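Local coordinates for Alr1585 protein (Nostoc sp., PDB 5C2I) that probably uses a bound haem to oxidise dyes and other substrates with hydrogen peroxide, as a dye-decolorizing (DyP-type) peroxidase that assembles into a tetramer, at residues Ser43-Lys51 and Leu173-Asp184; Asp91-Gly102 and Glu147-Asp156. The protein carries 1 engineered substitution. All coordinates share one frame; numbering follows the deposited sequence.

Contact 1 of 2, residues Ser43-Lys51 and Leu173-Asp184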
loop_
_atom_site.group_PDB
_atom_site.type_symbol
_atom_site.label_atom_id
_atom_site.label_comp_id
_atom_site.label_asym_id
_atom_site.label_seq_id
_atom_site.Cartn_x
_atom_site.Cartn_y
_atom_site.Cartn_z
ATOM N N SER A 43 -17.946 2.082 -12.269
ATOM C CA SER A 43 -18.950 2.103 -13.282
ATOM C C SER A 43 -19.257 3.520 -13.719
ATOM O O SER A 43 -18.918 4.501 -13.022
ATOM C CB SER A 43 -20.192 1.407 -12.779
ATOM O OG SER A 43 -20.700 2.106 -11.713
ATOM N N VAL A 44 -19.813 3.595 -14.915
ATOM C CA VAL A 44 -20.294 4.869 -15.471
ATOM C C VAL A 44 -21.751 4.660 -15.820
ATOM O O VAL A 44 -22.122 3.655 -16.460
ATOM C CB VAL A 44 -19.480 5.312 -16.693
ATOM C CG1 VAL A 44 -20.056 6.566 -17.336
ATOM C CG2 VAL A 44 -17.997 5.522 -16.323
ATOM N N HIS A 45 -22.567 5.613 -15.402
ATOM C CA HIS A 45 -23.993 5.628 -15.686
ATOM C C HIS A 45 -24.275 6.838 -16.561
ATOM O O HIS A 45 -24.024 7.969 -16.135
ATOM C CB HIS A 45 -24.784 5.768 -14.382
ATOM C CG HIS A 45 -24.600 4.630 -13.436
ATOM N ND1 HIS A 45 -24.973 4.719 -12.114
ATOM C CD2 HIS A 45 -24.039 3.404 -13.593
ATOM C CE1 HIS A 45 -24.695 3.574 -11.513
ATOM N NE2 HIS A 45 -24.115 2.771 -12.385
ATOM N N LEU A 46 -24.760 6.602 -17.785
ATOM C CA LEU A 46 -25.123 7.679 -18.714
ATOM C C LEU A 46 -26.622 7.669 -18.937
ATOM O O LEU A 46 -27.179 6.707 -19.477
ATOM C CB LEU A 46 -24.391 7.514 -20.029
ATOM C CG LEU A 46 -22.893 7.369 -20.011
ATOM C CD1 LEU A 46 -22.355 7.058 -21.409
ATOM C CD2 LEU A 46 -22.249 8.626 -19.434
ATOM N N PHE A 47 -27.279 8.743 -18.514
ATOM C CA PHE A 47 -28.706 8.896 -18.695
ATOM C C PHE A 47 -28.949 9.661 -19.973
ATOM O O PHE A 47 -28.352 10.718 -20.196
ATOM C CB PHE A 47 -29.337 9.639 -17.521
ATOM C CG PHE A 47 -29.340 8.840 -16.256
ATOM C CD1 PHE A 47 -28.234 8.841 -15.410
ATOM C CD2 PHE A 47 -30.410 8.075 -15.934
ATOM C CE1 PHE A 47 -28.226 8.088 -14.240
ATOM C CE2 PHE A 47 -30.408 7.281 -14.796
ATOM C CZ PHE A 47 -29.335 7.309 -13.935
ATOM N N LEU A 48 -29.824 9.130 -20.812
ATOM C CA LEU A 48 -30.021 9.614 -22.148
ATOM C C LEU A 48 -31.395 10.111 -22.422
ATOM O O LEU A 48 -32.361 9.553 -21.949
ATOM C CB LEU A 48 -29.776 8.485 -23.149
ATOM C CG LEU A 48 -28.494 7.707 -22.995
ATOM C CD1 LEU A 48 -28.437 6.655 -24.115
ATOM C CD2 LEU A 48 -27.272 8.612 -23.063
ATOM N N GLN A 49 -31.461 11.176 -23.213
ATOM C CA GLN A 49 -32.671 11.608 -23.904
ATOM C C GLN A 49 -32.363 11.642 -25.396
ATOM O O GLN A 49 -31.486 12.416 -25.866
ATOM C CB GLN A 49 -33.088 12.986 -23.469
ATOM C CG GLN A 49 -34.397 13.478 -24.052
ATOM C CD GLN A 49 -34.698 14.884 -23.552
ATOM O OE1 GLN A 49 -34.510 15.841 -24.256
ATOM N NE2 GLN A 49 -35.131 14.994 -22.315
ATOM N N PHE A 50 -33.059 10.797 -26.141
ATOM C CA PHE A 50 -32.822 10.708 -27.578
ATOM C C PHE A 50 -33.290 11.965 -28.294
ATOM O O PHE A 50 -34.255 12.617 -27.880
ATOM C CB PHE A 50 -33.481 9.436 -28.142
ATOM C CG PHE A 50 -32.919 8.165 -27.537
ATOM C CD1 PHE A 50 -31.564 7.850 -27.674
ATOM C CD2 PHE A 50 -33.729 7.273 -26.872
ATOM C CE1 PHE A 50 -31.036 6.697 -27.112
ATOM C CE2 PHE A 50 -33.208 6.121 -26.318
ATOM C CZ PHE A 50 -31.859 5.832 -26.435
ATOM N N LYS A 51 -32.597 12.320 -29.362
ATOM C CA LYS A 51 -32.877 13.597 -30.030
ATOM C C LYS A 51 -34.138 13.477 -30.915
ATOM O O LYS A 51 -34.364 12.438 -31.555
ATOM C CB LYS A 51 -31.698 14.023 -30.878
ATOM C CG LYS A 51 -30.469 14.337 -30.062
ATOM C CD LYS A 51 -29.334 14.778 -30.964
ATOM C CE LYS A 51 -28.132 15.231 -30.159
ATOM N NZ LYS A 51 -27.013 15.538 -31.089
ATOM N N LEU A 173 -22.687 8.055 -29.855
ATOM C CA LEU A 173 -23.890 8.232 -29.054
ATOM C C LEU A 173 -24.386 9.683 -29.070
ATOM O O LEU A 173 -25.586 9.940 -29.154
ATOM C CB LEU A 173 -23.654 7.751 -27.626
ATOM C CG LEU A 173 -24.759 7.880 -26.591
ATOM C CD1 LEU A 173 -26.056 7.242 -27.057
ATOM C CD2 LEU A 173 -24.347 7.245 -25.285
ATOM N N ARG A 174 -23.459 10.628 -28.946
ATOM C CA ARG A 174 -23.814 12.037 -28.869
ATOM C C ARG A 174 -24.478 12.532 -30.132
ATOM O O ARG A 174 -25.160 13.555 -30.097
ATOM C CB ARG A 174 -22.587 12.904 -28.613
ATOM C CG ARG A 174 -22.133 12.906 -27.177
ATOM C CD ARG A 174 -20.904 13.803 -26.970
ATOM N NE ARG A 174 -20.482 13.669 -25.579
ATOM C CZ ARG A 174 -19.360 13.108 -25.144
ATOM N NH1 ARG A 174 -18.414 12.626 -26.002
ATOM N NH2 ARG A 174 -19.184 13.036 -23.811
ATOM N N GLN A 175 -24.260 11.845 -31.250
ATOM C CA GLN A 175 -24.899 12.248 -32.505
ATOM C C GLN A 175 -26.408 12.100 -32.416
ATOM O O GLN A 175 -27.145 12.860 -33.034
ATOM C CB GLN A 175 -24.377 11.393 -33.670
ATOM C CG GLN A 175 -22.888 11.554 -33.936
ATOM C CD GLN A 175 -22.558 12.933 -34.505
ATOM O OE1 GLN A 175 -21.873 13.733 -33.868
ATOM N NE2 GLN A 175 -23.071 13.218 -35.691
ATOM N N ILE A 176 -26.850 11.115 -31.633
ATOM C CA ILE A 176 -28.270 10.745 -31.600
ATOM C C ILE A 176 -28.968 10.936 -30.245
ATOM O O ILE A 176 -30.166 10.688 -30.126
ATOM C CB ILE A 176 -28.472 9.301 -32.151
ATOM C CG1 ILE A 176 -27.611 8.243 -31.442
ATOM C CG2 ILE A 176 -28.087 9.272 -33.621
ATOM C CD1 ILE A 176 -28.244 7.681 -30.181
ATOM N N ALA A 177 -28.217 11.348 -29.217
ATOM C CA ALA A 177 -28.772 11.467 -27.864
ATOM C C ALA A 177 -28.097 12.586 -27.100
ATOM O O ALA A 177 -26.903 12.823 -27.286
ATOM C CB ALA A 177 -28.592 10.168 -27.099
ATOM N N GLU A 178 -28.854 13.231 -26.230
ATOM C CA GLU A 178 -28.307 14.101 -25.210
ATOM C C GLU A 178 -27.968 13.240 -24.013
ATOM O O GLU A 178 -28.781 12.414 -23.591
ATOM C CB GLU A 178 -29.344 15.138 -24.764
ATOM C CG GLU A 178 -29.809 16.076 -25.869
ATOM C CD GLU A 178 -28.695 16.961 -26.390
ATOM O OE1 GLU A 178 -27.757 17.231 -25.621
ATOM O OE2 GLU A 178 -28.736 17.354 -27.574
ATOM N N ILE A 179 -26.773 13.400 -23.477
ATOM C CA ILE A 179 -26.454 12.784 -22.208
ATOM C C ILE A 179 -26.899 13.794 -21.156
ATOM O O ILE A 179 -26.247 14.824 -20.986
ATOM C CB ILE A 179 -24.955 12.459 -22.126
ATOM C CG1 ILE A 179 -24.587 11.411 -23.201
ATOM C CG2 ILE A 179 -24.605 11.972 -20.750
ATOM C CD1 ILE A 179 -23.101 11.193 -23.379
ATOM N N VAL A 180 -28.005 13.520 -20.489
ATOM C CA VAL A 180 -28.607 14.520 -19.601
ATOM C C VAL A 180 -28.029 14.434 -18.196
ATOM O O VAL A 180 -28.164 15.367 -17.409
ATOM C CB VAL A 180 -30.163 14.443 -19.577
ATOM C CG1 VAL A 180 -30.722 14.672 -20.977
ATOM C CG2 VAL A 180 -30.666 13.130 -18.991
ATOM N N HIS A 181 -27.409 13.309 -17.873
ATOM C CA HIS A 181 -26.814 13.119 -16.564
ATOM C C HIS A 181 -25.776 12.019 -16.615
ATOM O O HIS A 181 -25.940 11.048 -17.382
ATOM C CB HIS A 181 -27.893 12.792 -15.535
ATOM C CG HIS A 181 -27.389 12.791 -14.149
ATOM N ND1 HIS A 181 -26.854 13.917 -13.568
ATOM C CD2 HIS A 181 -27.212 11.787 -13.263
ATOM C CE1 HIS A 181 -26.444 13.621 -12.345
ATOM N NE2 HIS A 181 -26.645 12.335 -12.140
ATOM N N ARG A 182 -24.717 12.168 -15.810
ATOM C CA ARG A 182 -23.699 11.127 -15.651
ATOM C C ARG A 182 -23.383 10.912 -14.174
ATOM O O ARG A 182 -23.258 11.873 -13.407
ATOM C CB ARG A 182 -22.426 11.483 -16.418
ATOM C CG ARG A 182 -21.267 10.517 -16.226
ATOM C CD ARG A 182 -20.056 10.822 -17.111
ATOM N NE ARG A 182 -18.883 10.037 -16.724
ATOM C CZ ARG A 182 -17.883 9.699 -17.507
ATOM N NH1 ARG A 182 -17.868 10.007 -18.802
ATOM N NH2 ARG A 182 -16.883 9.004 -16.985
ATOM N N GLU A 183 -23.176 9.647 -13.816
ATOM C CA GLU A 183 -22.525 9.282 -12.572
ATOM C C GLU A 183 -21.312 8.385 -12.847
ATOM O O GLU A 183 -21.275 7.629 -13.841
ATOM C CB GLU A 183 -23.494 8.573 -11.631
ATOM C CG GLU A 183 -24.718 9.397 -11.193
ATOM C CD GLU A 183 -24.407 10.519 -10.218
ATOM O OE1 GLU A 183 -23.312 10.559 -9.601
ATOM O OE2 GLU A 183 -25.305 11.397 -10.065
ATOM N N ASP A 184 -20.343 8.454 -11.929
ATOM C CA ASP A 184 -19.197 7.569 -11.905
ATOM C C ASP A 184 -19.213 6.866 -10.547
ATOM O O ASP A 184 -18.761 7.415 -9.550
ATOM C CB ASP A 184 -17.902 8.361 -12.078
ATOM C CG ASP A 184 -17.685 8.810 -13.517
ATOM O OD1 ASP A 184 -18.268 9.858 -13.936
ATOM O OD2 ASP A 184 -16.971 8.076 -14.240
HETATM O O HOH W 1 -16.402 5.524 -13.109
#
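Strands 43-50 and 177-184 pair antiparallel, their axes 4.5 Å apart at closest and their N-to-C directions at 145°, in the N-terminal sheet of the ferredoxin-like, dimeric alpha+beta barrel fold of DyP-type peroxidases. The register slips by one residue between Phe-47 and Leu-48, a beta bulge at which Val-180 N, not the N of Ile-179, donates to Phe-47 O (2.8 Å). Past the bulge, Leu-48 and Ile-179 fall on the sheet face that also carries Leu-46 and Arg-182, and helix 159-176 packs on this side. Here Leu-48 CD1 meets Leu-173 CD1 tip to tip at 3.8 Å, joining the strand to the last turns of that helix.

Farther along the same face, the extended Arg-182 chain lays its aliphatic part beside Leu-46 CD2. Its guanidinium then grips the Asp-184 carboxylate side-on, NE to OD1 and NH2 to the syn lone pair of OD2. This two-point hold fixes the guanidinium while Val-44 CG1 sits over one of its faces, 3.7 Å from Arg-182 NE. Asp-184 OD1 also accepts from Asn-167 ND2 of the second subunit, so the salt bridge lies at a subunit interface.

On the other face the Phe-47 and His-181 side chains run side by side, their ring planes at 45°, with Phe-47 CD1 at the edge of the imidazole. His-181 NE2 donates to Glu-183 OE2 (2.6 Å), met on its anti side but well out of the carboxylate plane (35°), while OE2 lies close to the plane of the imidazole and also forms a salt bridge with Lys-258.

At the far end, Lys-51 has all torsions beyond CB extended, and its chain runs past the Ile-176 carbonyl. This carries NZ to Arg-174 O, which it meets in the carbonyl plane at 2.9 Å.

Contact 2 of 2, residues Asp91-Gly102 and Glu147-Asp156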
loop_
_atom_site.group_PDB
_atom_site.type_symbol
_atom_site.label_atom_id
_atom_site.label_comp_id
_atom_site.label_asym_id
_atom_site.label_seq_id
_atom_site.Cartn_x
_atom_site.Cartn_y
_atom_site.Cartn_z
ATOM N N ASP A 91 -13.818 -8.295 -21.345
ATOM C CA ASP A 91 -14.272 -7.022 -21.890
ATOM C C ASP A 91 -14.880 -6.186 -20.761
ATOM O O ASP A 91 -15.197 -6.709 -19.678
ATOM C CB ASP A 91 -15.374 -7.269 -22.925
ATOM C CG ASP A 91 -14.901 -8.036 -24.153
ATOM O OD1 ASP A 91 -13.700 -7.991 -24.489
ATOM O OD2 ASP A 91 -15.756 -8.693 -24.780
ATOM N N VAL A 92 -15.099 -4.894 -21.022
ATOM C CA VAL A 92 -15.947 -4.105 -20.145
ATOM C C VAL A 92 -17.286 -4.773 -20.002
ATOM O O VAL A 92 -17.751 -5.497 -20.894
ATOM C CB VAL A 92 -16.212 -2.633 -20.631
ATOM C CG1 VAL A 92 -14.956 -1.810 -20.538
ATOM C CG2 VAL A 92 -16.783 -2.570 -22.015
ATOM N N PHE A 93 -17.927 -4.505 -18.888
ATOM C CA PHE A 93 -19.284 -4.948 -18.649
ATOM C C PHE A 93 -20.246 -3.861 -19.108
ATOM O O PHE A 93 -20.005 -2.671 -18.858
ATOM C CB PHE A 93 -19.505 -5.209 -17.143
ATOM C CG PHE A 93 -20.885 -5.699 -16.837
ATOM C CD1 PHE A 93 -21.935 -4.785 -16.666
ATOM C CD2 PHE A 93 -21.178 -7.050 -16.926
ATOM C CE1 PHE A 93 -23.237 -5.231 -16.576
ATOM C CE2 PHE A 93 -22.478 -7.506 -16.743
ATOM C CZ PHE A 93 -23.496 -6.593 -16.559
ATOM N N ALA A 94 -21.351 -4.230 -19.754
ATOM C CA ALA A 94 -22.351 -3.206 -20.138
ATOM C C ALA A 94 -23.799 -3.689 -20.008
ATOM O O ALA A 94 -24.130 -4.824 -20.420
ATOM C CB ALA A 94 -22.081 -2.710 -21.553
ATOM N N ASN A 95 -24.656 -2.785 -19.537
ATOM C CA ASN A 95 -26.098 -2.950 -19.535
ATOM C C ASN A 95 -26.710 -1.801 -20.344
ATOM O O ASN A 95 -26.124 -0.707 -20.474
ATOM C CB ASN A 95 -26.709 -2.806 -18.138
ATOM C CG ASN A 95 -26.599 -4.011 -17.242
ATOM O OD1 ASN A 95 -26.269 -3.869 -16.058
ATOM N ND2 ASN A 95 -26.956 -5.198 -17.746
ATOM N N PHE A 96 -27.919 -2.023 -20.822
ATOM C CA PHE A 96 -28.725 -0.963 -21.430
ATOM C C PHE A 96 -30.163 -1.074 -20.922
ATOM O O PHE A 96 -30.771 -2.161 -20.993
ATOM C CB PHE A 96 -28.692 -1.078 -22.947
ATOM C CG PHE A 96 -29.457 0.007 -23.668
ATOM C CD1 PHE A 96 -28.895 1.245 -23.855
ATOM C CD2 PHE A 96 -30.748 -0.212 -24.127
ATOM C CE1 PHE A 96 -29.617 2.270 -24.453
ATOM C CE2 PHE A 96 -31.459 0.785 -24.772
ATOM C CZ PHE A 96 -30.882 2.026 -24.941
ATOM N N PHE A 97 -30.702 0.038 -20.441
ATOM C CA PHE A 97 -32.071 0.087 -19.900
ATOM C C PHE A 97 -32.925 1.134 -20.602
ATOM O O PHE A 97 -32.415 2.203 -20.979
ATOM C CB PHE A 97 -32.038 0.404 -18.413
ATOM C CG PHE A 97 -31.062 -0.421 -17.594
ATOM C CD1 PHE A 97 -31.405 -1.643 -17.099
ATOM C CD2 PHE A 97 -29.788 0.075 -17.295
ATOM C CE1 PHE A 97 -30.492 -2.383 -16.350
ATOM C CE2 PHE A 97 -28.904 -0.623 -16.519
ATOM C CZ PHE A 97 -29.243 -1.871 -16.045
ATOM N N LEU A 98 -34.213 0.846 -20.750
ATOM C CA LEU A 98 -35.195 1.789 -21.304
ATOM C C LEU A 98 -36.234 2.165 -20.277
ATOM O O LEU A 98 -36.727 1.309 -19.542
ATOM C CB LEU A 98 -35.911 1.199 -22.540
ATOM C CG LEU A 98 -35.035 1.065 -23.788
ATOM C CD1 LEU A 98 -35.688 0.141 -24.794
ATOM C CD2 LEU A 98 -34.751 2.423 -24.397
ATOM N N SER A 99 -36.590 3.452 -20.243
ATOM C CA SER A 99 -37.768 3.908 -19.502
ATOM C C SER A 99 -39.021 3.731 -20.349
ATOM O O SER A 99 -38.931 3.499 -21.569
ATOM C CB SER A 99 -37.628 5.395 -19.130
ATOM O OG SER A 99 -37.738 6.229 -20.281
ATOM N N ARG A 100 -40.192 3.887 -19.731
ATOM C CA ARG A 100 -41.414 3.926 -20.524
ATOM C C ARG A 100 -41.358 5.019 -21.590
ATOM O O ARG A 100 -41.759 4.805 -22.760
ATOM C CB ARG A 100 -42.666 4.068 -19.660
ATOM C CG ARG A 100 -43.973 4.101 -20.504
ATOM C CD ARG A 100 -44.431 5.523 -20.832
ATOM N NE ARG A 100 -44.843 6.249 -19.611
ATOM C CZ ARG A 100 -45.228 7.521 -19.536
ATOM N NH1 ARG A 100 -45.345 8.286 -20.610
ATOM N NH2 ARG A 100 -45.606 8.014 -18.354
ATOM N N HIS A 101 -40.866 6.211 -21.225
ATOM C CA HIS A 101 -40.754 7.302 -22.204
ATOM C C HIS A 101 -39.850 6.885 -23.362
ATOM O O HIS A 101 -40.053 7.281 -24.516
ATOM C CB HIS A 101 -40.290 8.628 -21.561
ATOM C CG HIS A 101 -41.389 9.417 -20.908
ATOM N ND1 HIS A 101 -41.526 9.502 -19.538
ATOM C CD2 HIS A 101 -42.404 10.149 -21.421
ATOM C CE1 HIS A 101 -42.553 10.270 -19.232
ATOM N NE2 HIS A 101 -43.108 10.671 -20.355
ATOM N N GLY A 102 -38.819 6.129 -23.052
ATOM C CA GLY A 102 -37.902 5.632 -24.073
ATOM C C GLY A 102 -38.576 4.709 -25.068
ATOM O O GLY A 102 -38.328 4.783 -26.253
ATOM N N GLU A 147 -36.742 14.557 -19.129
ATOM C CA GLU A 147 -37.378 13.324 -19.527
ATOM C C GLU A 147 -36.238 12.354 -19.927
ATOM O O GLU A 147 -35.448 12.648 -20.802
ATOM C CB GLU A 147 -38.337 13.544 -20.699
ATOM C CG GLU A 147 -38.984 12.256 -21.169
ATOM C CD GLU A 147 -40.014 12.460 -22.268
ATOM O OE1 GLU A 147 -40.972 13.225 -22.030
ATOM O OE2 GLU A 147 -39.890 11.816 -23.344
ATOM N N ILE A 148 -36.128 11.267 -19.191
ATOM C CA ILE A 148 -35.078 10.299 -19.413
ATOM C C ILE A 148 -35.640 9.136 -20.219
ATOM O O ILE A 148 -36.681 8.577 -19.866
ATOM C CB ILE A 148 -34.514 9.832 -18.081
ATOM C CG1 ILE A 148 -33.830 11.012 -17.386
ATOM C CG2 ILE A 148 -33.547 8.671 -18.269
ATOM C CD1 ILE A 148 -33.413 10.700 -15.952
ATOM N N HIS A 149 -34.939 8.794 -21.288
ATOM C CA HIS A 149 -35.333 7.681 -22.151
ATOM C C HIS A 149 -34.650 6.369 -21.856
ATOM O O HIS A 149 -35.202 5.288 -22.078
ATOM C CB HIS A 149 -35.103 8.060 -23.624
ATOM C CG HIS A 149 -35.990 9.168 -24.116
ATOM N ND1 HIS A 149 -35.691 9.934 -25.211
ATOM C CD2 HIS A 149 -37.174 9.643 -23.652
ATOM C CE1 HIS A 149 -36.640 10.828 -25.409
ATOM N NE2 HIS A 149 -37.554 10.668 -24.478
ATOM N N ALA A 150 -33.398 6.451 -21.407
ATOM C CA ALA A 150 -32.563 5.278 -21.295
ATOM C C ALA A 150 -31.400 5.498 -20.369
ATOM O O ALA A 150 -31.033 6.648 -20.069
ATOM C CB ALA A 150 -32.064 4.873 -22.682
ATOM N N LEU A 151 -30.828 4.392 -19.910
ATOM C CA LEU A 151 -29.638 4.406 -19.106
ATOM C C LEU A 151 -28.649 3.433 -19.753
ATOM O O LEU A 151 -28.962 2.241 -19.936
ATOM C CB LEU A 151 -29.957 4.006 -17.678
ATOM C CG LEU A 151 -28.778 3.719 -16.701
ATOM C CD1 LEU A 151 -27.806 4.876 -16.509
ATOM C CD2 LEU A 151 -29.315 3.256 -15.346
ATOM N N VAL A 152 -27.435 3.914 -19.988
ATOM C CA VAL A 152 -26.313 3.063 -20.345
ATOM C C VAL A 152 -25.439 2.865 -19.093
ATOM O O VAL A 152 -25.032 3.827 -18.444
ATOM C CB VAL A 152 -25.500 3.723 -21.452
ATOM C CG1 VAL A 152 -24.293 2.907 -21.809
ATOM C CG2 VAL A 152 -26.366 3.922 -22.679
ATOM N N LEU A 153 -25.092 1.617 -18.799
ATOM C CA LEU A 153 -24.228 1.304 -17.650
ATOM C C LEU A 153 -23.015 0.565 -18.206
ATOM O O LEU A 153 -23.158 -0.462 -18.860
ATOM C CB LEU A 153 -24.994 0.455 -16.634
ATOM C CG LEU A 153 -24.268 0.017 -15.341
ATOM C CD1 LEU A 153 -25.321 -0.346 -14.286
ATOM C CD2 LEU A 153 -23.324 -1.160 -15.570
ATOM N N ILE A 154 -21.821 1.100 -17.938
ATOM C CA ILE A 154 -20.563 0.478 -18.322
ATOM C C ILE A 154 -19.660 0.348 -17.108
ATOM O O ILE A 154 -19.560 1.285 -16.322
ATOM C CB ILE A 154 -19.811 1.313 -19.388
ATOM C CG1 ILE A 154 -20.743 1.607 -20.574
ATOM C CG2 ILE A 154 -18.623 0.519 -19.944
ATOM C CD1 ILE A 154 -21.306 2.969 -20.501
ATOM N N ALA A 155 -19.052 -0.825 -16.915
ATOM C CA ALA A 155 -18.302 -1.100 -15.724
ATOM C C ALA A 155 -17.034 -1.898 -15.991
ATOM O O ALA A 155 -16.960 -2.693 -16.928
ATOM C CB ALA A 155 -19.199 -1.810 -14.673
ATOM N N ASP A 156 -16.034 -1.655 -15.169
ATOM C CA ASP A 156 -14.750 -2.269 -15.327
ATOM C C ASP A 156 -13.935 -2.036 -14.043
ATOM O O ASP A 156 -14.145 -1.057 -13.359
ATOM C CB ASP A 156 -13.976 -1.677 -16.495
ATOM C CG ASP A 156 -12.918 -2.646 -17.034
ATOM O OD1 ASP A 156 -13.284 -3.544 -17.843
ATOM O OD2 ASP A 156 -11.748 -2.596 -16.598
HETATM O O HOH W 2 -38.822 9.009 -18.157
#
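His-101 lays its ring over the Glu-147 carboxylate, the two planes only 22° apart, with Glu-147 CD 3.4 Å from His-101 CD2. The overlap lies at one end of an antiparallel pair, strands 93-98 and 150-156 (171° between their directions), within the ferredoxin-like sheet of the dimeric alpha+beta barrel fold. Glu-147 has CG anti to the backbone N (chi1 178°), which brings CG over the ring face; on the opposite face lies Arg-100 NH1. The same carboxylate turns its OE2 to His-149 NE2 (2.8 Å), in the plane of that second imidazole, so one glutamate serves both rings.

The strands are locked by alternating pairs: Phe-93 with Ala-155, Asn-95 with Leu-153 and Phe-97 with Leu-151 each exchange two backbone bonds. Their side chains share one face. There Phe-97 lies alongside Leu-151, CD2 to CD2 at 3.8 Å. Phe-456 of strand 448-458 touches both Phe-97 and Leu-151, joining this face to the sheet of the C-terminal half. Leu-153 lies between two rings, its CB at the Phe-97 edge and its CD2 at the Phe-93 edge.

On the reverse face, Phe-96 slants across Val-152, its CD1 3.9 Å from Val-152 CG2, and ends with CZ against Ala-150 CB (3.8 Å). Ile-154, farther along this face, packs on Leu-162 and Val-166 of helix 159-176.

Where the strand gives way to helix 100-105, Ser-99 is the N-cap. Its OG accepts from Gly-102 N, a capping bond of 3.0 Å, and itself donates to Ile-148 O at 2.6 Å.

Contacts 1 and 2 are adjacent strand pairs of one antiparallel sheet, their centres 9 Å apart, because strands 42-50 and 150-156 are neighbours in it. The bonds across the seam include two probable backbone hydrogen bonds, Val-44 N to Ile-154 O at 2.7 Å and His-149 N to Leu-48 O at 2.8 Å. A classic beta bulge interrupts the pairing there, His-149 and Ala-150 both facing Leu-48. Helix 159-176 leads from strand 150-156 of contact 2 to strand 177-189 of contact 1 and packs on side chains of both. The haem lies apart from this sheet: in contact 1 the Glu-183 side chain is about 13 Å from it.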